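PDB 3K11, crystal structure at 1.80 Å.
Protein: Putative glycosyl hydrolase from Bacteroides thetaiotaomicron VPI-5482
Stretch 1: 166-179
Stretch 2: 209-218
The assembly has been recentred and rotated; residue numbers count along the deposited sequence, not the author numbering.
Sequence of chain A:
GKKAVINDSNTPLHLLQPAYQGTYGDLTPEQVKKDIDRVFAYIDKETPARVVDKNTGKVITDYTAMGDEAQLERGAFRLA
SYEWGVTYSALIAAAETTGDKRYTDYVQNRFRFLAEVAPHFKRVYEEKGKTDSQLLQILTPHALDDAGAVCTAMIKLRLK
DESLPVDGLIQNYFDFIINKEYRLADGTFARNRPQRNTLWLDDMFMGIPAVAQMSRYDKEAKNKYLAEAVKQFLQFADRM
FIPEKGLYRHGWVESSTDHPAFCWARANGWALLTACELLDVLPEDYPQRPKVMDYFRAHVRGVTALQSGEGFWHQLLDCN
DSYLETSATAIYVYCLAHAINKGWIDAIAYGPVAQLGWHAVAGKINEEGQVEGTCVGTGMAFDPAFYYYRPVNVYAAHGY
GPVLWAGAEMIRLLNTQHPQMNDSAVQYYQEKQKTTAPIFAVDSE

Stretch 1, residues 166-179: VDGLIQNYFDFIIN
Stretch 2 209-218: PAVAQMSRYD

Helix pairs often join an apolar centre to a polar margin, and this contact, burying 454 Å² in all, is a compact example. At its centre the selenomethionine Met-214 (chi1 m, chi2 m, chi3 -97°) lies over one face of the Phe-174 ring (chi1 t, chi2 72°): CG of Met-214 sits 3.1 Å from the ring centroid of Phe-174 in a tight CH-pi contact, and its polarizable SE 4.3 Å from that centroid. Val-211 (t) meets the ring edge, its CA 3.8 Å from Phe-174 CE1.

Around this centre the helices, 167-179 and 209-217, run with 120° between their N-to-C directions (signed crossing angle -120°) and axes 10.8 Å apart at closest approach. The first widens into a pi-type turn at 176-179; the second, entered from earlier in the chain, is kinked where the N of Pro-209, Ala-210 and Arg-216 has no bond to the turn before. Phe-174 pairs with Ala-210 (CA to CA, 7.6 Å) and Ile-178 with Val-211 (CA to CA, 7.9 Å). The small Ala-210 receives Ile-177 (m, t): CD1 of Ile-177 lies 3.8 Å from CB of Ala-210, while Ile-178 (chi1 -147°, chi2 p) CD1 reaches Val-211 CG2 at 4.0 Å.

One turn before Phe-174, Ile-170 (m, t) places CG2 3.9 Å from Met-214 SE and also covers a face of the Tyr-217 ring (t, chi2 86°). There the chemistry turns polar: Tyr-217 OH donates a very short 2.4 Å hydrogen bond to Asp-167 OD1 (t), which also accepts one from Gln-171 NE2 (m, m) at 3.0 Å, nearly linear, joining both helices through one carboxylate oxygen.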

ATOM      1  N   VAL A 166     -32.408  31.473 -19.939  1.00 24.62           N
ATOM      2  CA  VAL A 166     -32.393  30.098 -19.438  1.00 24.56           C
ATOM      3  C   VAL A 166     -33.245  29.873 -18.181  1.00 25.42           C
ATOM      4  O   VAL A 166     -33.232  28.778 -17.598  1.00 25.10           O
ATOM      5  CB  VAL A 166     -30.951  29.612 -19.199  1.00 26.18           C
ATOM      6  CG1 VAL A 166     -30.197  29.431 -20.514  1.00 21.88           C
ATOM      7  CG2 VAL A 166     -30.193  30.499 -18.211  1.00 20.93           C
ATOM      8  N   ASP A 167     -34.075  30.846 -17.799  1.00 23.53           N
ATOM      9  CA  ASP A 167     -34.870  30.656 -16.585  1.00 25.18           C
ATOM     10  C   ASP A 167     -35.823  29.481 -16.718  1.00 25.32           C
ATOM     11  O   ASP A 167     -35.989  28.733 -15.768  1.00 24.41           O
ATOM     12  CB  ASP A 167     -35.665  31.892 -16.200  1.00 27.00           C
ATOM     13  CG  ASP A 167     -36.379  31.702 -14.857  1.00 33.12           C
ATOM     14  OD1 ASP A 167     -35.686  31.553 -13.831  1.00 27.22           O
ATOM     15  OD2 ASP A 167     -37.628  31.637 -14.843  1.00 27.51           O
ATOM     16  N   GLY A 168     -36.439  29.291 -17.881  1.00 25.04           N
ATOM     17  CA  GLY A 168     -37.368  28.169 -18.024  1.00 26.03           C
ATOM     18  C   GLY A 168     -36.662  26.833 -17.825  1.00 25.70           C
ATOM     19  O   GLY A 168     -37.156  25.934 -17.111  1.00 23.27           O
ATOM     20  N   LEU A 169     -35.456  26.711 -18.378  1.00 25.08           N
ATOM     21  CA  LEU A 169     -34.696  25.467 -18.230  1.00 23.75           C
ATOM     22  C   LEU A 169     -34.259  25.263 -16.784  1.00 23.68           C
ATOM     23  O   LEU A 169     -34.330  24.155 -16.275  1.00 23.75           O
ATOM     24  CB  LEU A 169     -33.472  25.447 -19.161  1.00 25.66           C
ATOM     25  CG  LEU A 169     -33.798  25.391 -20.666  1.00 28.21           C
ATOM     26  CD1 LEU A 169     -32.612  25.812 -21.494  1.00 25.60           C
ATOM     27  CD2 LEU A 169     -34.197  23.972 -20.986  1.00 32.29           C
ATOM     28  N   ILE A 170     -33.776  26.330 -16.152  1.00 23.38           N
ATOM     29  CA  ILE A 170     -33.358  26.298 -14.749  1.00 22.48           C
ATOM     30  C   ILE A 170     -34.532  25.886 -13.870  1.00 24.76           C
ATOM     31  O   ILE A 170     -34.412  24.995 -13.025  1.00 25.62           O
ATOM     32  CB  ILE A 170     -32.793  27.653 -14.257  1.00 22.42           C
ATOM     33  CG1 ILE A 170     -31.453  27.972 -14.896  1.00 23.80           C
ATOM     34  CG2 ILE A 170     -32.708  27.716 -12.729  1.00 23.39           C
ATOM     35  CD1 ILE A 170     -31.013  29.428 -14.692  1.00 21.94           C
ATOM     36  N   GLN A 171     -35.687  26.499 -14.060  1.00 24.66           N
ATOM     37  CA  GLN A 171     -36.832  26.138 -13.190  1.00 24.74           C
ATOM     38  C   GLN A 171     -37.240  24.685 -13.369  1.00 24.34           C
ATOM     39  O   GLN A 171     -37.561  23.991 -12.383  1.00 24.15           O
ATOM     40  CB  GLN A 171     -38.037  27.052 -13.429  1.00 23.19           C
ATOM     41  CG  GLN A 171     -37.783  28.561 -13.136  1.00 26.89           C
ATOM     42  CD  GLN A 171     -37.433  28.857 -11.717  1.00 26.99           C
ATOM     43  OE1 GLN A 171     -37.794  28.107 -10.811  1.00 30.93           O
ATOM     44  NE2 GLN A 171     -36.681  29.940 -11.496  1.00 28.23           N
ATOM     45  N   ASN A 172     -37.208  24.201 -14.605  1.00 23.46           N
ATOM     46  CA  ASN A 172     -37.583  22.809 -14.879  1.00 24.44           C
ATOM     47  C   ASN A 172     -36.599  21.834 -14.237  1.00 26.64           C
ATOM     48  O   ASN A 172     -36.964  20.860 -13.624  1.00 25.56           O
ATOM     49  CB  ASN A 172     -37.618  22.581 -16.389  1.00 26.92           C
ATOM     50  CG  ASN A 172     -38.170  21.227 -16.774  1.00 28.19           C
ATOM     51  OD1 ASN A 172     -39.258  20.871 -16.350  1.00 28.45           O
ATOM     52  ND2 ASN A 172     -37.440  20.482 -17.601  1.00 26.00           N
ATOM     53  N   TYR A 173     -35.324  22.083 -14.451  1.00 24.58           N
ATOM     54  CA  TYR A 173     -34.293  21.250 -13.872  1.00 23.23           C
ATOM     55  C   TYR A 173     -34.379  21.255 -12.356  1.00 25.23           C
ATOM     56  O   TYR A 173     -34.345  20.202 -11.690  1.00 23.11           O
ATOM     57  CB  TYR A 173     -32.939  21.782 -14.281  1.00 24.11           C
ATOM     58  CG  TYR A 173     -32.410  21.371 -15.652  1.00 24.28           C
ATOM     59  CD1 TYR A 173     -32.558  20.083 -16.143  1.00 22.62           C
ATOM     60  CD2 TYR A 173     -31.647  22.262 -16.392  1.00 28.33           C
ATOM     61  CE1 TYR A 173     -31.993  19.713 -17.373  1.00 24.89           C
ATOM     62  CE2 TYR A 173     -31.107  21.923 -17.600  1.00 27.29           C
ATOM     63  CZ  TYR A 173     -31.278  20.647 -18.094  1.00 25.59           C
ATOM     64  OH  TYR A 173     -30.661  20.307 -19.294  1.00 28.03           O
ATOM     65  N   PHE A 174     -34.493  22.436 -11.790  1.00 25.22           N
ATOM     66  CA  PHE A 174     -34.468  22.536 -10.319  1.00 26.37           C
ATOM     67  C   PHE A 174     -35.737  22.002  -9.677  1.00 24.97           C
ATOM     68  O   PHE A 174     -35.693  21.417  -8.614  1.00 26.12           O
ATOM     69  CB  PHE A 174     -34.241  23.959  -9.832  1.00 23.69           C
ATOM     70  CG  PHE A 174     -33.728  23.998  -8.427  1.00 25.06           C
ATOM     71  CD1 PHE A 174     -32.442  23.613  -8.160  1.00 26.45           C
ATOM     72  CD2 PHE A 174     -34.571  24.288  -7.374  1.00 24.72           C
ATOM     73  CE1 PHE A 174     -31.977  23.581  -6.872  1.00 31.17           C
ATOM     74  CE2 PHE A 174     -34.109  24.293  -6.088  1.00 25.95           C
ATOM     75  CZ  PHE A 174     -32.807  23.933  -5.827  1.00 26.17           C
ATOM     76  N   ASP A 175     -36.872  22.167 -10.331  1.00 23.59           N
ATOM     77  CA  ASP A 175     -38.085  21.550  -9.815  1.00 24.13           C
ATOM     78  C   ASP A 175     -37.862  20.045  -9.692  1.00 23.38           C
ATOM     79  O   ASP A 175     -38.232  19.418  -8.682  1.00 25.95           O
ATOM     80  CB  ASP A 175     -39.244  21.799 -10.745  1.00 24.43           C
ATOM     81  CG  ASP A 175     -40.555  21.126 -10.264  1.00 33.10           C
ATOM     82  OD1 ASP A 175     -40.905  21.213  -9.094  1.00 37.10           O
ATOM     83  OD2 ASP A 175     -41.243  20.534 -11.086  1.00 42.46           O
ATOM     84  N   PHE A 176     -37.271  19.439 -10.723  1.00 25.30           N
ATOM     85  CA  PHE A 176     -36.928  18.002 -10.606  1.00 22.04           C
ATOM     86  C   PHE A 176     -36.010  17.704  -9.407  1.00 26.23           C
ATOM     87  O   PHE A 176     -36.259  16.794  -8.614  1.00 22.73           O
ATOM     88  CB  PHE A 176     -36.305  17.400 -11.872  1.00 25.13           C
ATOM     89  CG  PHE A 176     -35.827  16.005 -11.624  1.00 20.72           C
ATOM     90  CD1 PHE A 176     -36.714  14.950 -11.683  1.00 24.14           C
ATOM     91  CD2 PHE A 176     -34.534  15.770 -11.243  1.00 26.81           C
ATOM     92  CE1 PHE A 176     -36.281  13.682 -11.366  1.00 24.45           C
ATOM     93  CE2 PHE A 176     -34.126  14.494 -10.894  1.00 27.08           C
ATOM     94  CZ  PHE A 176     -35.014  13.485 -10.934  1.00 23.18           C
ATOM     95  N   ILE A 177     -34.906  18.422  -9.325  1.00 25.16           N
ATOM     96  CA  ILE A 177     -33.917  18.184  -8.279  1.00 25.88           C
ATOM     97  C   ILE A 177     -34.543  18.264  -6.905  1.00 25.94           C
ATOM     98  O   ILE A 177     -34.395  17.344  -6.077  1.00 27.06           O
ATOM     99  CB  ILE A 177     -32.735  19.192  -8.403  1.00 23.54           C
ATOM    100  CG1 ILE A 177     -31.951  18.920  -9.700  1.00 24.64           C
ATOM    101  CG2 ILE A 177     -31.767  19.156  -7.174  1.00 22.00           C
ATOM    102  CD1 ILE A 177     -31.033  20.045 -10.094  1.00 26.09           C
ATOM    103  N   ILE A 178     -35.244  19.370  -6.650  1.00 24.34           N
ATOM    104  CA  ILE A 178     -35.645  19.681  -5.284  1.00 25.17           C
ATOM    105  C   ILE A 178     -36.937  19.038  -4.866  1.00 26.32           C
ATOM    106  O   ILE A 178     -37.122  18.755  -3.669  1.00 25.74           O
ATOM    107  CB  ILE A 178     -35.652  21.233  -5.026  1.00 26.41           C
ATOM    108  CG1 ILE A 178     -35.264  21.514  -3.572  1.00 29.74           C
ATOM    109  CG2 ILE A 178     -37.001  21.860  -5.482  1.00 20.67           C
ATOM    110  CD1 ILE A 178     -33.799  21.246  -3.249  1.00 27.18           C
ATOM    111  N   ASN A 179     -37.815  18.767  -5.820  1.00 26.15           N
ATOM    112  CA  ASN A 179     -39.107  18.193  -5.532  1.00 27.56           C
ATOM    113  C   ASN A 179     -39.385  16.759  -5.998  1.00 30.29           C
ATOM    114  O   ASN A 179     -40.249  16.108  -5.440  1.00 29.24           O
ATOM    115  CB  ASN A 179     -40.186  19.070  -6.169  1.00 29.17           C
ATOM    116  CG  ASN A 179     -40.225  20.465  -5.591  1.00 27.98           C
ATOM    117  OD1 ASN A 179     -40.174  20.616  -4.395  1.00 28.41           O
ATOM    118  ND2 ASN A 179     -40.384  21.469  -6.427  1.00 30.21           N
ATOM    119  N   PRO A 209     -24.156  21.351  -5.816  1.00 23.36           N
ATOM    120  CA  PRO A 209     -23.879  22.652  -6.446  1.00 22.06           C
ATOM    121  C   PRO A 209     -25.108  23.383  -6.974  1.00 21.93           C
ATOM    122  O   PRO A 209     -25.194  24.616  -6.856  1.00 24.27           O
ATOM    123  CB  PRO A 209     -22.888  22.299  -7.563  1.00 24.64           C
ATOM    124  CG  PRO A 209     -22.158  21.077  -7.003  1.00 23.75           C
ATOM    125  CD  PRO A 209     -23.334  20.300  -6.429  1.00 26.51           C
ATOM    126  N   ALA A 210     -26.064  22.649  -7.542  1.00 23.28           N
ATOM    127  CA  ALA A 210     -27.291  23.256  -8.045  1.00 22.85           C
ATOM    128  C   ALA A 210     -28.064  23.940  -6.914  1.00 21.35           C
ATOM    129  O   ALA A 210     -28.607  25.038  -7.083  1.00 25.69           O
ATOM    130  CB  ALA A 210     -28.168  22.189  -8.702  1.00 23.36           C
ATOM    131  N   VAL A 211     -28.175  23.231  -5.789  1.00 24.27           N
ATOM    132  CA  VAL A 211     -28.871  23.767  -4.620  1.00 24.41           C
ATOM    133  C   VAL A 211     -28.119  24.994  -4.113  1.00 23.76           C
ATOM    134  O   VAL A 211     -28.728  26.019  -3.857  1.00 22.55           O
ATOM    135  CB  VAL A 211     -29.089  22.691  -3.523  1.00 23.20           C
ATOM    136  CG1 VAL A 211     -29.807  23.312  -2.294  1.00 21.58           C
ATOM    137  CG2 VAL A 211     -29.895  21.485  -4.082  1.00 23.65           C
ATOM    138  N   ALA A 212     -26.789  24.912  -3.961  1.00 23.17           N
ATOM    139  CA  ALA A 212     -25.977  26.061  -3.557  1.00 22.23           C
ATOM    140  C   ALA A 212     -26.157  27.274  -4.503  1.00 24.99           C
ATOM    141  O   ALA A 212     -26.352  28.412  -4.051  1.00 24.28           O
ATOM    142  CB  ALA A 212     -24.464  25.649  -3.424  1.00 23.34           C
ATOM    143  N   GLN A 213     -26.139  27.037  -5.810  1.00 24.79           N
ATOM    144  CA  GLN A 213     -26.326  28.133  -6.758  1.00 24.19           C
ATOM    145  C   GLN A 213     -27.728  28.696  -6.738  1.00 23.70           C
ATOM    146  O   GLN A 213     -27.910  29.915  -6.893  1.00 24.14           O
ATOM    147  CB  GLN A 213     -25.916  27.693  -8.175  1.00 23.86           C
ATOM    148  CG  GLN A 213     -24.383  27.599  -8.351  1.00 22.58           C
ATOM    149  CD  GLN A 213     -23.697  28.924  -8.291  1.00 26.68           C
ATOM    150  OE1 GLN A 213     -24.246  29.937  -8.700  1.00 24.09           O
ATOM    151  NE2 GLN A 213     -22.475  28.945  -7.768  1.00 23.47           N
HETATM  152  N   MSE A 214     -28.727  27.844  -6.556  1.00 24.24           N
HETATM  153  CA  MSE A 214     -30.106  28.335  -6.464  1.00 25.71           C
HETATM  154  C   MSE A 214     -30.276  29.275  -5.289  1.00 24.82           C
HETATM  155  O   MSE A 214     -31.144  30.160  -5.348  1.00 26.29           O
HETATM  156  CB  MSE A 214     -31.158  27.244  -6.309  1.00 27.30           C
HETATM  157  CG  MSE A 214     -31.752  26.682  -7.505  1.00 37.44           C
HETATM  158 SE   MSE A 214     -32.386  27.815  -8.892  0.75 23.44          SE
HETATM  159  CE  MSE A 214     -34.189  27.983  -8.595  1.00 28.90           C
ATOM    160  N   SER A 215     -29.471  29.117  -4.225  1.00 25.78           N
ATOM    161  CA  SER A 215     -29.539  30.077  -3.120  1.00 23.89           C
ATOM    162  C   SER A 215     -29.176  31.480  -3.583  1.00 26.22           C
ATOM    163  O   SER A 215     -29.609  32.448  -2.979  1.00 26.59           O
ATOM    164  CB  SER A 215     -28.645  29.662  -1.936  1.00 28.85           C
ATOM    165  OG  SER A 215     -27.302  30.045  -2.133  1.00 22.91           O
ATOM    166  N   ARG A 216     -28.378  31.591  -4.642  1.00 27.18           N
ATOM    167  CA  ARG A 216     -27.970  32.866  -5.225  1.00 27.94           C
ATOM    168  C   ARG A 216     -28.984  33.382  -6.240  1.00 28.56           C
ATOM    169  O   ARG A 216     -29.099  34.599  -6.476  1.00 26.48           O
ATOM    170  CB  ARG A 216     -26.617  32.726  -5.948  1.00 26.23           C
ATOM    171  CG  ARG A 216     -25.461  32.230  -5.101  1.00 30.00           C
ATOM    172  CD  ARG A 216     -24.200  32.067  -5.925  1.00 30.99           C
ATOM    173  NE  ARG A 216     -23.794  33.360  -6.465  1.00 29.96           N
ATOM    174  CZ  ARG A 216     -23.350  33.601  -7.712  1.00 36.05           C
ATOM    175  NH1 ARG A 216     -23.226  32.647  -8.658  1.00 30.10           N
ATOM    176  NH2 ARG A 216     -23.027  34.847  -8.027  1.00 37.40           N
ATOM    177  N   TYR A 217     -29.737  32.461  -6.827  1.00 28.62           N
ATOM    178  CA  TYR A 217     -30.645  32.773  -7.949  1.00 26.55           C
ATOM    179  C   TYR A 217     -32.043  33.118  -7.508  1.00 27.68           C
ATOM    180  O   TYR A 217     -32.700  33.965  -8.127  1.00 26.99           O
ATOM    181  CB  TYR A 217     -30.703  31.572  -8.876  1.00 26.49           C
ATOM    182  CG  TYR A 217     -31.414  31.771 -10.193  1.00 28.10           C
ATOM    183  CD1 TYR A 217     -30.746  32.288 -11.294  1.00 28.96           C
ATOM    184  CD2 TYR A 217     -32.709  31.353 -10.358  1.00 26.53           C
ATOM    185  CE1 TYR A 217     -31.362  32.431 -12.497  1.00 26.78           C
ATOM    186  CE2 TYR A 217     -33.339  31.477 -11.545  1.00 28.01           C
ATOM    187  CZ  TYR A 217     -32.682  32.052 -12.619  1.00 28.82           C
ATOM    188  OH  TYR A 217     -33.333  32.156 -13.837  1.00 27.48           O
ATOM    189  N   ASP A 218     -32.510  32.458  -6.460  1.00 26.44           N
ATOM    190  CA  ASP A 218     -33.815  32.732  -5.893  1.00 30.56           C
ATOM    191  C   ASP A 218     -33.607  33.480  -4.550  1.00 30.76           C
ATOM    192  O   ASP A 218     -33.377  32.883  -3.516  1.00 29.33           O
ATOM    193  CB  ASP A 218     -34.586  31.417  -5.760  1.00 27.09           C
ATOM    194  CG  ASP A 218     -35.969  31.592  -5.195  1.00 33.62           C
ATOM    195  OD1 ASP A 218     -36.285  32.702  -4.749  1.00 34.17           O
ATOM    196  OD2 ASP A 218     -36.722  30.594  -5.199  1.00 35.24           O
TER